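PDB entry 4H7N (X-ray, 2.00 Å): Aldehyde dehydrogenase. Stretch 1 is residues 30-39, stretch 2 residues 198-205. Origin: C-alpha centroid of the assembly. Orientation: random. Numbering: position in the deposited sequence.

Stretch 1, residues 30-39: LAQQCNRARR
Stretch 2, residues 198-205: NLINYVDF

Residues 30-39 are a run of regular α-helix (phi near -63°, psi near -40°) within a longer helix, carried by i to i+4 bonds such as Cys34 N to Leu30 O (3.0 Å) and Arg38 N to Cys34 O (3.0 Å). Stretch 2 enters as helix at Asn198; Tyr202 N still bonds Leu199 O (2.9 Å), an i to i+3 step, before the chain extends at Val203 (-104°/170°). The two stretches run in roughly the same direction, their register set by CA-CA distances of 7.2 Å for Leu30-Leu199 and 6.4 Å for Ala31-Tyr202; the contact buries 383 Å², both sides summed.

Leu30 (chi1 t, chi2 p) points toward stretch 2. Leu30 CD2 lies 3.7 Å from Leu199 N, 3.9 Å from Asn198 CB and 4.1 Å from Tyr202 CE2, the last at the ring edge. Ala31 sits over one face of that ring: its CB is 4.0 Å from the Tyr202 ring centroid, 24° off the normal, a CH-pi contact. Tyr202 holds chi1 m (-55°) and chi2 -59°. One turn on from Leu30, Cys34 (chi1 m) again faces stretch 2, its SG packing 3.7 Å from Tyr202 CB and 3.9 Å from Leu199 CD1; Leu199 is t, p, and its end comes nearer than its CA-to-CB direction suggests.

Another turn brings Arg38 (m, t, t, chi4 -74°), where the apolar packing gives way to charge. Arg38 NH1 donates to Asp204 OD2 (2.8 Å) in a salt bridge, joined by Arg38 NH2 to Asp204 OD1 (2.9 Å); Asp204 is m, chi2 -37°. Arg38 NH2 also donates to Tyr202 O (2.8 Å); Tyr202 O and Asp204 OD2 both lie at the guanidinium edge, near its plane. A water accepts from Arg38 NE (2.7 Å) and donates to Tyr202 O (2.6 Å), so this carbonyl is held twice.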

# COMPACT_ATOMS: atom_id res chain seq x y z
N LEU A 30 9.62 6.10 25.26
CA LEU A 30 9.27 6.25 23.87
C LEU A 30 7.75 6.34 23.68
O LEU A 30 7.24 7.20 22.94
CB LEU A 30 9.86 5.10 23.07
CG LEU A 30 9.65 5.25 21.59
CD1 LEU A 30 10.16 6.59 21.05
CD2 LEU A 30 10.38 4.09 20.93
N ALA A 31 7.03 5.48 24.38
CA ALA A 31 5.55 5.45 24.32
C ALA A 31 4.94 6.77 24.77
O ALA A 31 3.96 7.27 24.24
CB ALA A 31 5.03 4.32 25.21
N GLN A 32 5.52 7.31 25.81
CA GLN A 32 5.15 8.61 26.33
C GLN A 32 5.33 9.70 25.30
O GLN A 32 4.43 10.48 25.10
CB GLN A 32 5.99 8.89 27.57
CG GLN A 32 5.74 10.15 28.37
CD GLN A 32 6.68 10.20 29.59
OE1 GLN A 32 6.68 9.26 30.41
NE2 GLN A 32 7.51 11.25 29.68
N GLN A 33 6.46 9.74 24.60
CA GLN A 33 6.68 10.78 23.58
C GLN A 33 5.75 10.63 22.37
O GLN A 33 5.33 11.62 21.80
CB GLN A 33 8.11 10.79 23.08
CG GLN A 33 9.14 11.04 24.17
CD GLN A 33 10.53 11.00 23.59
OE1 GLN A 33 11.27 10.03 23.79
NE2 GLN A 33 10.87 12.02 22.82
N CYS A 34 5.44 9.39 21.99
CA CYS A 34 4.48 9.17 20.92
C CYS A 34 3.08 9.70 21.30
O CYS A 34 2.38 10.32 20.48
CB CYS A 34 4.45 7.69 20.53
SG CYS A 34 6.00 7.20 19.73
N ASN A 35 2.70 9.48 22.55
CA ASN A 35 1.42 9.94 23.06
C ASN A 35 1.31 11.46 23.14
O ASN A 35 0.24 12.01 22.85
CB ASN A 35 1.05 9.26 24.38
CG ASN A 35 0.44 7.87 24.17
OD1 ASN A 35 -0.33 7.63 23.22
ND2 ASN A 35 0.80 6.94 25.02
N ARG A 36 2.41 12.12 23.47
CA ARG A 36 2.49 13.58 23.39
C ARG A 36 2.32 14.08 21.96
O ARG A 36 1.61 15.05 21.71
CB ARG A 36 3.84 14.07 23.99
N ALA A 37 2.94 13.42 20.98
CA ALA A 37 2.78 13.86 19.60
C ALA A 37 1.31 13.68 19.15
O ALA A 37 0.74 14.53 18.47
CB ALA A 37 3.73 13.13 18.67
N ARG A 38 0.69 12.59 19.58
CA ARG A 38 -0.72 12.31 19.24
C ARG A 38 -1.69 13.37 19.73
O ARG A 38 -2.65 13.72 19.02
CB ARG A 38 -1.15 10.96 19.80
CG ARG A 38 -0.67 9.80 18.94
CD ARG A 38 -1.13 8.48 19.56
NE ARG A 38 -0.56 7.34 18.87
CZ ARG A 38 -0.94 6.92 17.66
NH1 ARG A 38 -1.94 7.51 17.00
NH2 ARG A 38 -0.32 5.87 17.12
N ARG A 39 -1.43 13.85 20.95
CA ARG A 39 -2.23 14.91 21.55
C ARG A 39 -2.09 16.21 20.77
O ARG A 39 -3.05 16.94 20.62
CB ARG A 39 -1.86 15.10 23.02
CG ARG A 39 -2.58 14.10 23.92
CD ARG A 39 -2.52 14.44 25.41
NE ARG A 39 -1.60 13.54 26.09
CZ ARG A 39 -0.31 13.77 26.33
NH1 ARG A 39 0.28 14.94 26.00
NH2 ARG A 39 0.41 12.83 26.92
N ASN A 198 11.12 -0.84 18.59
CA ASN A 198 10.15 -0.34 19.57
C ASN A 198 9.13 0.68 19.01
O ASN A 198 7.95 0.60 19.28
CB ASN A 198 10.84 0.26 20.80
CG ASN A 198 11.51 -0.80 21.66
OD1 ASN A 198 11.14 -1.98 21.63
ND2 ASN A 198 12.52 -0.39 22.43
N LEU A 199 9.62 1.64 18.23
CA LEU A 199 8.78 2.65 17.62
C LEU A 199 7.69 2.10 16.78
O LEU A 199 6.61 2.66 16.75
CB LEU A 199 9.65 3.57 16.74
CG LEU A 199 9.00 4.76 16.08
CD1 LEU A 199 8.46 5.67 17.17
CD2 LEU A 199 10.05 5.43 15.22
N ILE A 200 7.95 1.01 16.06
CA ILE A 200 6.92 0.40 15.22
C ILE A 200 5.70 -0.02 16.05
O ILE A 200 4.54 0.00 15.54
CB ILE A 200 7.49 -0.79 14.43
CG1 ILE A 200 8.53 -0.29 13.43
CG2 ILE A 200 6.40 -1.59 13.75
CD1 ILE A 200 9.41 -1.39 12.85
N ASN A 201 5.91 -0.38 17.32
CA ASN A 201 4.77 -0.64 18.20
C ASN A 201 3.87 0.51 18.54
O ASN A 201 2.79 0.24 19.02
CB ASN A 201 5.15 -1.32 19.48
CG ASN A 201 5.82 -2.64 19.24
OD1 ASN A 201 5.49 -3.36 18.30
ND2 ASN A 201 6.84 -2.92 20.02
N TYR A 202 4.27 1.76 18.28
CA TYR A 202 3.50 2.93 18.75
C TYR A 202 2.85 3.80 17.66
O TYR A 202 2.03 4.67 17.98
CB TYR A 202 4.39 3.82 19.63
CG TYR A 202 5.01 3.04 20.76
CD1 TYR A 202 4.20 2.37 21.70
CD2 TYR A 202 6.37 2.88 20.86
CE1 TYR A 202 4.76 1.59 22.72
CE2 TYR A 202 6.95 2.12 21.87
CZ TYR A 202 6.15 1.46 22.79
OH TYR A 202 6.74 0.71 23.79
N VAL A 203 3.20 3.56 16.40
CA VAL A 203 2.80 4.42 15.30
C VAL A 203 1.67 3.78 14.48
O VAL A 203 1.34 2.61 14.67
CB VAL A 203 4.01 4.79 14.44
CG1 VAL A 203 5.07 5.51 15.30
CG2 VAL A 203 4.63 3.62 13.74
N ASP A 204 1.11 4.57 13.59
CA ASP A 204 0.00 4.16 12.72
C ASP A 204 0.47 3.79 11.32
O ASP A 204 -0.29 3.27 10.51
CB ASP A 204 -0.99 5.32 12.60
CG ASP A 204 -1.57 5.73 13.95
OD1 ASP A 204 -1.82 4.87 14.80
OD2 ASP A 204 -1.67 6.95 14.24
N PHE A 205 1.74 4.07 11.03
CA PHE A 205 2.31 4.00 9.69
C PHE A 205 3.85 4.01 9.90
O PHE A 205 4.38 4.86 10.65
CB PHE A 205 1.85 5.21 8.85
CG PHE A 205 2.16 5.11 7.36
CD1 PHE A 205 3.47 5.09 6.90
CD2 PHE A 205 1.15 5.09 6.44
CE1 PHE A 205 3.75 4.96 5.56
CE2 PHE A 205 1.41 5.00 5.07
CZ PHE A 205 2.72 4.91 4.64
O HOH W 1 1.36 5.89 20.20